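PDB 4KW2: xylose isomerase-like TIM barrel domain-containing protein from Parabacteroides distasonis, which is of unknown function but has a xylose isomerase-like TIM-barrel fold and may act as an isomerase or related enzyme. Local coordinates for residues G49-F55 and I90-G96; G60-P64 and L80-E84; L130-E134 and R168-M172; G179-R183 and D213-T218. All blocks are in the same frame, centred on the assembly; numbering follows the deposited sequence.

In the fold
Eight parallel strands close into a barrel, and the four contacts fall at different points round it. Going from the N terminus, interaction 1 pairs strand 50-53 with strand 91-98 and so closes the beta-alpha-beta unit that runs through helix 75-86. Interaction 2 lies within that unit, folding the loop 60-64 onto helix 75-86, about 15 Å from interaction 1 between centres. Interaction 3 follows in series and ties the start of helix 130-140 to the turn that leads into strand 172-178. Interaction 4 comes last, joining the loops after strands 172-178 and 199-204, across the chain's centre from interaction 2. None of the four loops crosses another.

Interaction 1: G49-F55 and I90-G96; sequences GYAEAFF and IKPIAFG
Neighbouring parallel strands of the TIM barrel, 50-53 and 91-98, are zipped together here, with a beta bulge between the pairs Tyr50-Lys91 and Glu52-Ala94. Lys91 N gives a nearly straight bond (171°) to Gly49 O at 2.8 Å, and Ala51 N reaches Lys91 O at 3.1 Å. Past the bulge, where Pro92 centres an inverse gamma turn, the ladder resumes with Ala94 N to Ala51 O, Ala53 N to Ala94 O and Gly96 N to Ala53 O. The Tyr50 ring lies alongside Lys91, its CD1 3.8 Å from Lys91 CB, while Ile93 CB meets the ring edge. On the face that carries Ala53 and Phe95, Ala53 CB touches Phe95 CD1 at 3.7 Å; the edge of the Phe55 ring comes to that same CD1 through CE1. Glu52 CB and Ala94 CB meet at 4.0 Å. With CG anti to the backbone N (chi1 173°) and an extended chain, Glu52 carries its buried carboxylate to Ser240, Thr122 and His203, which satisfy it by hydrogen bonds. Trp216 of the second subunit stacks on Phe55. Such parallel pairing, with a helix between the strands, is the beta-alpha-beta unit of a TIM barrel.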
loop_
_atom_site.group_PDB
_atom_site.type_symbol
_atom_site.label_atom_id
_atom_site.label_comp_id
_atom_site.label_asym_id
_atom_site.label_seq_id
_atom_site.Cartn_x
_atom_site.Cartn_y
_atom_site.Cartn_z
ATOM N N GLY A 49 -8.303 -2.709 26.258
ATOM C CA GLY A 49 -9.395 -3.490 26.843
ATOM C C GLY A 49 -10.523 -3.845 25.892
ATOM O O GLY A 49 -11.594 -4.270 26.336
ATOM N N TYR A 50 -10.290 -3.682 24.591
ATOM C CA TYR A 50 -11.326 -3.906 23.572
ATOM C C TYR A 50 -10.726 -4.480 22.294
ATOM O O TYR A 50 -9.556 -4.251 21.996
ATOM C CB TYR A 50 -12.040 -2.594 23.241
ATOM C CG TYR A 50 -12.727 -1.952 24.423
ATOM C CD1 TYR A 50 -14.015 -2.328 24.788
ATOM C CD2 TYR A 50 -12.089 -0.967 25.182
ATOM C CE1 TYR A 50 -14.647 -1.748 25.874
ATOM C CE2 TYR A 50 -12.719 -0.379 26.270
ATOM C CZ TYR A 50 -13.996 -0.774 26.607
ATOM O OH TYR A 50 -14.633 -0.201 27.675
ATOM N N ALA A 51 -11.530 -5.221 21.539
ATOM C CA ALA A 51 -11.065 -5.796 20.281
ATOM C C ALA A 51 -12.147 -5.780 19.202
ATOM O O ALA A 51 -13.325 -5.959 19.489
ATOM C CB ALA A 51 -10.567 -7.210 20.510
ATOM N N GLU A 52 -11.727 -5.518 17.966
ATOM C CA GLU A 52 -12.563 -5.698 16.781
ATOM C C GLU A 52 -11.974 -6.872 16.006
ATOM O O GLU A 52 -10.903 -6.749 15.403
ATOM C CB GLU A 52 -12.574 -4.439 15.913
ATOM C CG GLU A 52 -13.295 -4.616 14.577
ATOM C CD GLU A 52 -13.393 -3.334 13.768
ATOM O OE1 GLU A 52 -13.038 -2.257 14.301
ATOM O OE2 GLU A 52 -13.828 -3.401 12.591
ATOM N N ALA A 53 -12.665 -8.008 16.029
ATOM C CA ALA A 53 -12.103 -9.237 15.485
ATOM C C ALA A 53 -12.607 -9.561 14.077
ATOM O O ALA A 53 -13.801 -9.460 13.785
ATOM C CB ALA A 53 -12.363 -10.395 16.428
ATOM N N PHE A 54 -11.669 -9.949 13.218
ATOM C CA PHE A 54 -11.965 -10.410 11.873
ATOM C C PHE A 54 -12.083 -11.934 11.882
ATOM O O PHE A 54 -11.381 -12.625 12.637
ATOM C CB PHE A 54 -10.869 -9.966 10.891
ATOM C CG PHE A 54 -9.607 -10.783 10.983
ATOM C CD1 PHE A 54 -8.639 -10.493 11.941
ATOM C CD2 PHE A 54 -9.402 -11.855 10.139
ATOM C CE1 PHE A 54 -7.492 -11.263 12.044
ATOM C CE2 PHE A 54 -8.253 -12.626 10.236
ATOM C CZ PHE A 54 -7.297 -12.327 11.189
ATOM N N PHE A 55 -12.949 -12.452 11.017
ATOM C CA PHE A 55 -13.229 -13.882 10.941
ATOM C C PHE A 55 -12.149 -14.655 10.186
ATOM O O PHE A 55 -11.394 -14.094 9.380
ATOM C CB PHE A 55 -14.574 -14.116 10.246
ATOM C CG PHE A 55 -15.781 -13.949 11.134
ATOM C CD1 PHE A 55 -15.706 -13.315 12.367
ATOM C CD2 PHE A 55 -17.017 -14.409 10.702
ATOM C CE1 PHE A 55 -16.832 -13.172 13.161
ATOM C CE2 PHE A 55 -18.143 -14.268 11.488
ATOM C CZ PHE A 55 -18.051 -13.641 12.718
ATOM N N ILE A 90 -10.341 -8.041 28.342
ATOM C CA ILE A 90 -10.591 -7.487 27.012
ATOM C C ILE A 90 -12.030 -7.802 26.615
ATOM O O ILE A 90 -12.441 -8.951 26.697
ATOM C CB ILE A 90 -9.668 -8.125 25.954
ATOM C CG1 ILE A 90 -8.195 -7.924 26.328
ATOM C CG2 ILE A 90 -9.954 -7.538 24.578
ATOM C CD1 ILE A 90 -7.227 -8.726 25.486
ATOM N N LYS A 91 -12.783 -6.796 26.178
ATOM C CA LYS A 91 -14.171 -7.001 25.742
ATOM C C LYS A 91 -14.194 -7.296 24.246
ATOM O O LYS A 91 -13.542 -6.590 23.475
ATOM C CB LYS A 91 -15.015 -5.752 26.004
ATOM C CG LYS A 91 -15.050 -5.291 27.451
ATOM C CD LYS A 91 -16.063 -6.078 28.261
ATOM C CE LYS A 91 -16.381 -5.384 29.577
ATOM N NZ LYS A 91 -17.415 -6.137 30.340
ATOM N N PRO A 92 -14.948 -8.331 23.820
ATOM C CA PRO A 92 -15.082 -8.609 22.392
ATOM C C PRO A 92 -16.132 -7.684 21.801
ATOM O O PRO A 92 -17.179 -8.135 21.356
ATOM C CB PRO A 92 -15.534 -10.063 22.369
ATOM C CG PRO A 92 -16.355 -10.187 23.609
ATOM C CD PRO A 92 -15.698 -9.305 24.631
ATOM N N ILE A 93 -15.826 -6.393 21.804
ATOM C CA ILE A 93 -16.810 -5.337 21.572
ATOM C C ILE A 93 -17.330 -5.313 20.134
ATOM O O ILE A 93 -18.493 -4.981 19.904
ATOM C CB ILE A 93 -16.221 -3.952 21.947
ATOM C CG1 ILE A 93 -17.313 -2.890 22.087
ATOM C CG2 ILE A 93 -15.161 -3.497 20.952
ATOM C CD1 ILE A 93 -17.974 -2.905 23.442
ATOM N N ALA A 94 -16.481 -5.669 19.175
ATOM C CA ALA A 94 -16.866 -5.586 17.776
ATOM C C ALA A 94 -16.392 -6.776 16.962
ATOM O O ALA A 94 -15.398 -7.416 17.290
ATOM C CB ALA A 94 -16.333 -4.297 17.163
ATOM N N PHE A 95 -17.136 -7.058 15.900
ATOM C CA PHE A 95 -16.694 -7.945 14.849
ATOM C C PHE A 95 -16.877 -7.234 13.519
ATOM O O PHE A 95 -17.834 -6.487 13.336
ATOM C CB PHE A 95 -17.495 -9.245 14.866
ATOM C CG PHE A 95 -17.222 -10.094 16.065
ATOM C CD1 PHE A 95 -16.068 -10.855 16.137
ATOM C CD2 PHE A 95 -18.106 -10.125 17.129
ATOM C CE1 PHE A 95 -15.803 -11.635 17.249
ATOM C CE2 PHE A 95 -17.845 -10.903 18.242
ATOM C CZ PHE A 95 -16.691 -11.659 18.302
ATOM N N GLY A 96 -15.957 -7.479 12.597
ATOM C CA GLY A 96 -16.034 -6.912 11.262
ATOM C C GLY A 96 -14.646 -6.869 10.663
ATOM O O GLY A 96 -13.682 -7.190 11.358
#

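Interaction 2: G60-P64 and L80-E84; sequences GAPFP and LLRHE. With SO4 (sulfate ion), chain G.
Pro62, which follows a cis peptide bond, lays its ring against the carboxylate end of Glu84: Pro62 CG is 3.5 Å from Glu84 OE2, and Pro62 CD also lies against the carboxyl carbon. The glutamate chain bends at chi2 (-58°), which turns its end toward the proline, so that the two side chains meet from opposite directions. Glu84 OE1 is held by a salt bridge to Arg88, one turn further on. With the chain cut back to alanine, Arg88 would probably lose that charged mate, and the packing of the carboxylate end on Pro62 CG and CD would go with it. Beside the proline, Phe63 points its ring at the helix from the loop. Leu80 CD2 sits over one face, 4.0 Å from the ring centroid and 21° off the normal, a CH-pi contact displaced toward the rim; Leu80 CG touches Phe63 CZ at 3.7 Å. The same CZ, at the leading edge of the ring, approaches the backbone at Leu81 N and packs on Leu81 CB at 3.9 Å. This is the segment of a TIM-barrel beta-alpha unit in which the connection from strand 50-53 folds onto its own helix, 75-86, before the chain returns to the next strand. Met37 of helix 36-46 touches Phe63, Leu81 and Glu84, so the aromatic ring is wedged where two successive barrel helices meet the loop. Pro62 CG reaches Leu80 CD2 at 4.0 Å, which joins the proline to the leucine that covers the ring. A sulfate ion, probably from the crystallisation liquor, lies at the His83 ring edge by ND1.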
loop_
_atom_site.group_PDB
_atom_site.type_symbol
_atom_site.label_atom_id
_atom_site.label_comp_id
_atom_site.label_asym_id
_atom_site.label_seq_id
_atom_site.Cartn_x
_atom_site.Cartn_y
_atom_site.Cartn_z
ATOM N N GLY A 60 -6.609 -20.933 18.336
ATOM C CA GLY A 60 -5.459 -21.321 19.152
ATOM C C GLY A 60 -5.886 -21.915 20.486
ATOM O O GLY A 60 -7.050 -21.815 20.870
ATOM N N ALA A 61 -4.947 -22.542 21.188
ATOM C CA ALA A 61 -5.243 -23.176 22.477
ATOM C C ALA A 61 -5.811 -22.131 23.440
ATOM O O ALA A 61 -5.305 -21.012 23.496
ATOM C CB ALA A 61 -3.991 -23.808 23.059
ATOM N N PRO A 62 -6.840 -22.493 24.228
ATOM C CA PRO A 62 -7.381 -23.822 24.518
ATOM C C PRO A 62 -8.265 -24.456 23.449
ATOM O O PRO A 62 -8.675 -25.604 23.612
ATOM C CB PRO A 62 -8.216 -23.575 25.776
ATOM C CG PRO A 62 -8.735 -22.194 25.578
ATOM C CD PRO A 62 -7.620 -21.438 24.906
ATOM N N PHE A 63 -8.569 -23.735 22.374
ATOM C CA PHE A 63 -9.370 -24.318 21.298
ATOM C C PHE A 63 -8.542 -25.342 20.557
ATOM O O PHE A 63 -7.318 -25.223 20.507
ATOM C CB PHE A 63 -9.874 -23.250 20.333
ATOM C CG PHE A 63 -10.792 -22.270 20.977
ATOM C CD1 PHE A 63 -12.140 -22.547 21.088
ATOM C CD2 PHE A 63 -10.299 -21.094 21.521
ATOM C CE1 PHE A 63 -12.993 -21.651 21.699
ATOM C CE2 PHE A 63 -11.142 -20.198 22.141
ATOM C CZ PHE A 63 -12.492 -20.477 22.226
ATOM N N PRO A 64 -9.198 -26.363 19.997
ATOM C CA PRO A 64 -8.443 -27.363 19.256
ATOM C C PRO A 64 -7.916 -26.809 17.940
ATOM O O PRO A 64 -8.430 -25.806 17.431
ATOM C CB PRO A 64 -9.455 -28.491 19.024
ATOM C CG PRO A 64 -10.798 -27.875 19.192
ATOM C CD PRO A 64 -10.638 -26.667 20.064
ATOM N N LEU A 80 -16.504 -20.671 25.669
ATOM C CA LEU A 80 -15.067 -20.654 25.901
ATOM C C LEU A 80 -14.437 -19.366 25.361
ATOM O O LEU A 80 -13.563 -18.780 26.003
ATOM C CB LEU A 80 -14.411 -21.878 25.268
ATOM C CG LEU A 80 -12.925 -22.100 25.554
ATOM C CD1 LEU A 80 -12.614 -22.052 27.043
ATOM C CD2 LEU A 80 -12.484 -23.430 24.956
ATOM N N LEU A 81 -14.898 -18.912 24.202
ATOM C CA LEU A 81 -14.385 -17.671 23.623
ATOM C C LEU A 81 -14.690 -16.482 24.540
ATOM O O LEU A 81 -13.822 -15.649 24.784
ATOM C CB LEU A 81 -14.965 -17.442 22.220
ATOM C CG LEU A 81 -14.426 -16.239 21.436
ATOM C CD1 LEU A 81 -12.915 -16.314 21.320
ATOM C CD2 LEU A 81 -15.072 -16.163 20.060
ATOM N N ARG A 82 -15.914 -16.419 25.060
ATOM C CA ARG A 82 -16.278 -15.372 26.015
ATOM C C ARG A 82 -15.369 -15.398 27.245
ATOM O O ARG A 82 -14.877 -14.356 27.683
ATOM C CB ARG A 82 -17.747 -15.495 26.438
ATOM C CG ARG A 82 -18.738 -15.097 25.351
ATOM C CD ARG A 82 -20.132 -14.833 25.917
ATOM N NE ARG A 82 -20.654 -15.990 26.642
ATOM C CZ ARG A 82 -21.263 -17.045 26.088
ATOM N NH1 ARG A 82 -21.451 -17.132 24.772
ATOM N NH2 ARG A 82 -21.681 -18.036 26.865
ATOM N N HIS A 83 -15.136 -16.591 27.782
ATOM C CA HIS A 83 -14.275 -16.762 28.951
ATOM C C HIS A 83 -12.840 -16.293 28.692
ATOM O O HIS A 83 -12.231 -15.644 29.543
ATOM C CB HIS A 83 -14.281 -18.231 29.379
ATOM C CG HIS A 83 -13.289 -18.554 30.452
ATOM N ND1 HIS A 83 -13.472 -18.189 31.768
ATOM C CD2 HIS A 83 -12.104 -19.208 30.402
ATOM C CE1 HIS A 83 -12.440 -18.601 32.483
ATOM N NE2 HIS A 83 -11.596 -19.224 31.678
ATOM N N GLU A 84 -12.312 -16.631 27.515
ATOM C CA GLU A 84 -10.942 -16.292 27.136
ATOM C C GLU A 84 -10.722 -14.778 26.996
ATOM O O GLU A 84 -9.669 -14.262 27.364
ATOM C CB GLU A 84 -10.557 -17.007 25.834
ATOM C CG GLU A 84 -10.313 -18.507 25.984
ATOM C CD GLU A 84 -9.231 -18.834 26.995
ATOM O OE1 GLU A 84 -8.115 -18.283 26.882
ATOM O OE2 GLU A 84 -9.502 -19.640 27.907
HETATM S S SO4 G . -16.326 -16.574 33.033
HETATM O O1 SO4 G . -16.904 -15.575 33.963
HETATM O O2 SO4 G . -16.741 -17.926 33.472
HETATM O O3 SO4 G . -16.804 -16.318 31.652
HETATM O O4 SO4 G . -14.849 -16.474 33.046
#

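Interaction 3: L130-E134 and R168-M172; sequences LDYIE and RSPLM
Glu134 has its CG anti to the backbone N (chi1 -171°) and an extended chain beyond, which carries its carboxylate straight from the helix to the turn; Arg168, extended from CG to NE, brings its guanidinium back over the start of the helix. In the TIM barrel this joins helix 130-140 to the type I turn Ser169-Met172 that leads into strand 172-178. The charged groups form a salt-bridge network of Asp131, Glu134 and Arg168. Arg168 grips a single oxygen of Asp131 end-on: NH2 to OD1 is 2.9 Å and NH1 to OD1 3.1 Å, with OD1 in the guanidinium plane but the two flat groups turned 65° apart. NH1 also donates to Glu134 OE1 at 2.8 Å, on the anti side but tilted 31° out of the carboxylate plane, and so is shared by two carboxylates. Leu130 CB covers one face of the guanidinium, 3.6 Å above its plane, while both acids come to its edge. NE, the third nitrogen of the group, is bound to Ala164 O of helix 157-165, so partners at several points hold the group's rotation. The other oxygen of Glu134 takes a hydrogen bond from the backbone at the turn: Ser169 N meets OE2 nearly along its C-O axis. Next to the charged groups, selenomethionine Met172 bends at chi2 and chi3 and packs by CG on Glu134 CG at 3.7 Å, its CE reaching Leu130 CD2 and Ile133 CG2. Arg198 binds the carbonyls of Arg168, Ser169 and Met172. Within the turn, Ser169 OG accepts from Leu171 N at 3.1 Å, making an ST turn.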
loop_
_atom_site.group_PDB
_atom_site.type_symbol
_atom_site.label_atom_id
_atom_site.label_comp_id
_atom_site.label_asym_id
_atom_site.label_seq_id
_atom_site.Cartn_x
_atom_site.Cartn_y
_atom_site.Cartn_z
ATOM N N LEU A 130 -29.478 -2.576 3.508
ATOM C CA LEU A 130 -29.588 -1.776 4.735
ATOM C C LEU A 130 -30.879 -2.029 5.519
ATOM O O LEU A 130 -30.848 -2.141 6.749
ATOM C CB LEU A 130 -29.452 -0.282 4.420
ATOM C CG LEU A 130 -28.072 0.159 3.916
ATOM C CD1 LEU A 130 -28.054 1.659 3.661
ATOM C CD2 LEU A 130 -26.979 -0.228 4.901
ATOM N N ASP A 131 -32.003 -2.116 4.808
ATOM C CA ASP A 131 -33.288 -2.419 5.436
ATOM C C ASP A 131 -33.220 -3.707 6.249
ATOM O O ASP A 131 -33.587 -3.722 7.428
ATOM C CB ASP A 131 -34.404 -2.520 4.389
ATOM C CG ASP A 131 -34.991 -1.164 4.018
ATOM O OD1 ASP A 131 -34.316 -0.131 4.203
ATOM O OD2 ASP A 131 -36.138 -1.131 3.537
ATOM N N TYR A 132 -32.737 -4.778 5.620
ATOM C CA TYR A 132 -32.631 -6.071 6.287
ATOM C C TYR A 132 -31.655 -6.014 7.461
ATOM O O TYR A 132 -31.926 -6.555 8.538
ATOM C CB TYR A 132 -32.197 -7.155 5.302
ATOM C CG TYR A 132 -32.264 -8.545 5.894
ATOM C CD1 TYR A 132 -33.495 -9.144 6.174
ATOM C CD2 TYR A 132 -31.106 -9.257 6.185
ATOM C CE1 TYR A 132 -33.564 -10.415 6.726
ATOM C CE2 TYR A 132 -31.168 -10.527 6.733
ATOM C CZ TYR A 132 -32.396 -11.100 7.001
ATOM O OH TYR A 132 -32.454 -12.361 7.545
ATOM N N ILE A 133 -30.520 -5.357 7.244
ATOM C CA ILE A 133 -29.501 -5.201 8.280
ATOM C C ILE A 133 -30.043 -4.407 9.474
ATOM O O ILE A 133 -29.743 -4.732 10.623
ATOM C CB ILE A 133 -28.222 -4.546 7.705
ATOM C CG1 ILE A 133 -27.488 -5.552 6.815
ATOM C CG2 ILE A 133 -27.298 -4.060 8.816
ATOM C CD1 ILE A 133 -26.429 -4.935 5.932
ATOM N N GLU A 134 -30.842 -3.377 9.207
ATOM C CA GLU A 134 -31.441 -2.589 10.286
ATOM C C GLU A 134 -32.381 -3.444 11.141
ATOM O O GLU A 134 -32.401 -3.300 12.365
ATOM C CB GLU A 134 -32.180 -1.363 9.740
ATOM C CG GLU A 134 -32.648 -0.391 10.822
ATOM C CD GLU A 134 -33.299 0.868 10.265
ATOM O OE1 GLU A 134 -33.589 0.920 9.051
ATOM O OE2 GLU A 134 -33.527 1.815 11.046
ATOM N N ARG A 168 -33.169 6.409 9.815
ATOM C CA ARG A 168 -32.966 5.054 10.331
ATOM C C ARG A 168 -32.671 5.083 11.824
ATOM O O ARG A 168 -32.215 6.095 12.354
ATOM C CB ARG A 168 -31.823 4.350 9.596
ATOM C CG ARG A 168 -32.144 4.028 8.151
ATOM C CD ARG A 168 -31.013 3.272 7.482
ATOM N NE ARG A 168 -31.313 3.028 6.075
ATOM C CZ ARG A 168 -32.103 2.059 5.620
ATOM N NH1 ARG A 168 -32.690 1.206 6.454
ATOM N NH2 ARG A 168 -32.307 1.935 4.313
ATOM N N SER A 169 -32.930 3.955 12.483
ATOM C CA SER A 169 -32.651 3.764 13.913
ATOM C C SER A 169 -31.280 4.312 14.330
ATOM O O SER A 169 -30.347 4.317 13.529
ATOM C CB SER A 169 -32.742 2.270 14.263
ATOM O OG SER A 169 -32.062 1.955 15.468
ATOM N N PRO A 170 -31.153 4.768 15.592
ATOM C CA PRO A 170 -29.849 5.255 16.059
ATOM C C PRO A 170 -28.761 4.167 16.112
ATOM O O PRO A 170 -27.577 4.488 16.205
ATOM C CB PRO A 170 -30.146 5.786 17.472
ATOM C CG PRO A 170 -31.630 5.879 17.572
ATOM C CD PRO A 170 -32.178 4.844 16.648
ATOM N N LEU A 171 -29.168 2.899 16.063
ATOM C CA LEU A 171 -28.232 1.781 15.979
ATOM C C LEU A 171 -27.435 1.782 14.667
ATOM O O LEU A 171 -26.313 1.278 14.626
ATOM C CB LEU A 171 -28.982 0.451 16.113
ATOM C CG LEU A 171 -29.753 0.210 17.413
ATOM C CD1 LEU A 171 -30.720 -0.952 17.240
ATOM C CD2 LEU A 171 -28.798 -0.038 18.572
HETATM N N MSE A 172 -28.020 2.337 13.603
HETATM C CA MSE A 172 -27.361 2.394 12.293
HETATM C C MSE A 172 -26.431 3.574 12.236
HETATM O O MSE A 172 -26.874 4.714 12.161
HETATM C CB MSE A 172 -28.399 2.492 11.175
HETATM C CG MSE A 172 -29.349 1.297 11.160
HETATM SE SE MSE A 172 -28.390 -0.335 10.614
HETATM C CE MSE A 172 -28.399 -0.059 8.661
#

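Interaction 4: G179-R183 and D213-T218; sequences GHWKR and DATWGT
Asp213 OD2 is gripped from two quarters. A water that accepts from Arg183 NE lies 2.8 Å from Asp213 OD2 and probably donates to it, and Thr215 N bonds to Asp213 OD2 at 3.2 Å, closing an Asx turn. The other oxygen, OD1, takes a hydrogen bond from His180 ND1 at 3.1 Å, arriving 46° above the carboxylate plane. A chi1 of -170° swings the Asp213 carboxylate away from its own backbone N and across to the other loop. A leucine in its place would probably leave His180 ND1 and the water without their acceptor and free the turn at Thr215 to shift. Arg183 passes over Thr215, whose CB lies 3.9 Å from NE on one face of the guanidinium; Arg183 NH2 stays 4.2 Å from Asp213 OD2, opposite charges near each other but not in contact. A cis peptide precedes Lys182, whose CD packs on Thr218 CG2 at 3.5 Å. Trp216 points away from this contact into the third subunit, where it hydrogen-bonds to Tyr100 and stacks on Phe55 of that subunit. The two loops follow strands 172-178 and 199-204 of the barrel, Trp181 meeting Phe226 of helix 222-232 edge-to-face and Thr218 touching Ala225 of that same helix.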
loop_
_atom_site.group_PDB
_atom_site.type_symbol
_atom_site.label_atom_id
_atom_site.label_comp_id
_atom_site.label_asym_id
_atom_site.label_seq_id
_atom_site.Cartn_x
_atom_site.Cartn_y
_atom_site.Cartn_z
ATOM N N GLY A 179 -7.721 8.508 7.568
ATOM C CA GLY A 179 -6.754 8.240 6.513
ATOM C C GLY A 179 -5.329 8.544 6.929
ATOM O O GLY A 179 -4.743 7.822 7.735
ATOM N N HIS A 180 -4.764 9.602 6.360
ATOM C CA HIS A 180 -3.412 10.024 6.697
ATOM C C HIS A 180 -3.504 11.355 7.425
ATOM O O HIS A 180 -3.589 12.417 6.813
ATOM C CB HIS A 180 -2.528 10.113 5.450
ATOM C CG HIS A 180 -1.811 8.836 5.127
ATOM N ND1 HIS A 180 -0.650 8.454 5.766
ATOM C CD2 HIS A 180 -2.089 7.856 4.234
ATOM C CE1 HIS A 180 -0.243 7.295 5.280
ATOM N NE2 HIS A 180 -1.099 6.910 4.351
ATOM N N TRP A 181 -3.514 11.259 8.747
ATOM C CA TRP A 181 -3.655 12.400 9.629
ATOM C C TRP A 181 -2.309 13.132 9.757
ATOM O O TRP A 181 -1.314 12.498 10.115
ATOM C CB TRP A 181 -4.091 11.896 11.001
ATOM C CG TRP A 181 -4.214 12.971 11.999
ATOM C CD1 TRP A 181 -3.236 13.446 12.834
ATOM C CD2 TRP A 181 -5.382 13.731 12.271
ATOM N NE1 TRP A 181 -3.735 14.462 13.613
ATOM C CE2 TRP A 181 -5.052 14.655 13.289
ATOM C CE3 TRP A 181 -6.682 13.721 11.756
ATOM C CZ2 TRP A 181 -5.973 15.562 13.796
ATOM C CZ3 TRP A 181 -7.596 14.611 12.263
ATOM C CH2 TRP A 181 -7.239 15.523 13.277
ATOM N N LYS A 182 -2.231 14.441 9.509
ATOM C CA LYS A 182 -3.334 15.347 9.183
ATOM C C LYS A 182 -2.878 16.214 8.019
ATOM O O LYS A 182 -1.740 16.695 8.019
ATOM C CB LYS A 182 -3.600 16.254 10.383
ATOM C CG LYS A 182 -4.817 17.161 10.296
ATOM C CD LYS A 182 -4.769 18.172 11.432
ATOM C CE LYS A 182 -6.122 18.786 11.729
ATOM N NZ LYS A 182 -6.562 19.731 10.671
ATOM N N ARG A 183 -3.758 16.417 7.040
ATOM C CA ARG A 183 -3.470 17.286 5.891
ATOM C C ARG A 183 -4.556 18.353 5.772
ATOM O O ARG A 183 -5.737 18.068 5.971
ATOM C CB ARG A 183 -3.375 16.468 4.602
ATOM C CG ARG A 183 -2.457 15.265 4.729
ATOM C CD ARG A 183 -2.170 14.601 3.394
ATOM N NE ARG A 183 -1.549 13.288 3.575
ATOM C CZ ARG A 183 -1.147 12.495 2.584
ATOM N NH1 ARG A 183 -1.283 12.871 1.315
ATOM N NH2 ARG A 183 -0.600 11.318 2.861
ATOM N N ASP A 213 3.856 11.201 10.516
ATOM C CA ASP A 213 3.662 10.845 9.132
ATOM C C ASP A 213 4.608 11.648 8.248
ATOM O O ASP A 213 5.114 12.687 8.656
ATOM C CB ASP A 213 2.202 11.072 8.736
ATOM C CG ASP A 213 1.869 10.482 7.376
ATOM O OD1 ASP A 213 2.024 9.255 7.202
ATOM O OD2 ASP A 213 1.467 11.246 6.474
ATOM N N ALA A 214 4.862 11.130 7.049
ATOM C CA ALA A 214 5.690 11.792 6.047
ATOM C C ALA A 214 5.114 13.151 5.651
ATOM O O ALA A 214 5.853 14.036 5.228
ATOM C CB ALA A 214 5.819 10.899 4.812
ATOM N N THR A 215 3.789 13.277 5.742
ATOM C CA THR A 215 3.099 14.561 5.626
ATOM C C THR A 215 2.418 14.863 6.958
ATOM O O THR A 215 1.720 14.011 7.509
ATOM C CB THR A 215 2.046 14.555 4.495
ATOM O OG1 THR A 215 2.668 14.201 3.256
ATOM C CG2 THR A 215 1.411 15.923 4.330
ATOM N N TRP A 216 2.636 16.067 7.481
ATOM C CA TRP A 216 2.001 16.494 8.728
ATOM C C TRP A 216 1.366 17.866 8.546
ATOM O O TRP A 216 1.709 18.610 7.616
ATOM C CB TRP A 216 3.012 16.528 9.880
ATOM C CG TRP A 216 4.041 17.582 9.714
ATOM C CD1 TRP A 216 4.030 18.832 10.253
ATOM C CD2 TRP A 216 5.222 17.493 8.923
ATOM N NE1 TRP A 216 5.141 19.531 9.849
ATOM C CE2 TRP A 216 5.890 18.728 9.030
ATOM C CE3 TRP A 216 5.787 16.485 8.140
ATOM C CZ2 TRP A 216 7.101 18.979 8.385
ATOM C CZ3 TRP A 216 6.977 16.737 7.495
ATOM C CH2 TRP A 216 7.628 17.971 7.626
ATOM N N GLY A 217 0.434 18.194 9.433
ATOM C CA GLY A 217 -0.259 19.477 9.367
ATOM C C GLY A 217 -0.619 20.052 10.718
ATOM O O GLY A 217 -1.587 20.800 10.833
ATOM N N THR A 218 0.168 19.719 11.735
ATOM C CA THR A 218 -0.066 20.208 13.086
ATOM C C THR A 218 1.229 20.759 13.669
ATOM O O THR A 218 2.314 20.265 13.369
ATOM C CB THR A 218 -0.617 19.086 13.990
ATOM O OG1 THR A 218 0.319 18.007 14.054
ATOM C CG2 THR A 218 -1.941 18.545 13.437
HETATM O O HOH W 1 -0.685 13.063 6.363
#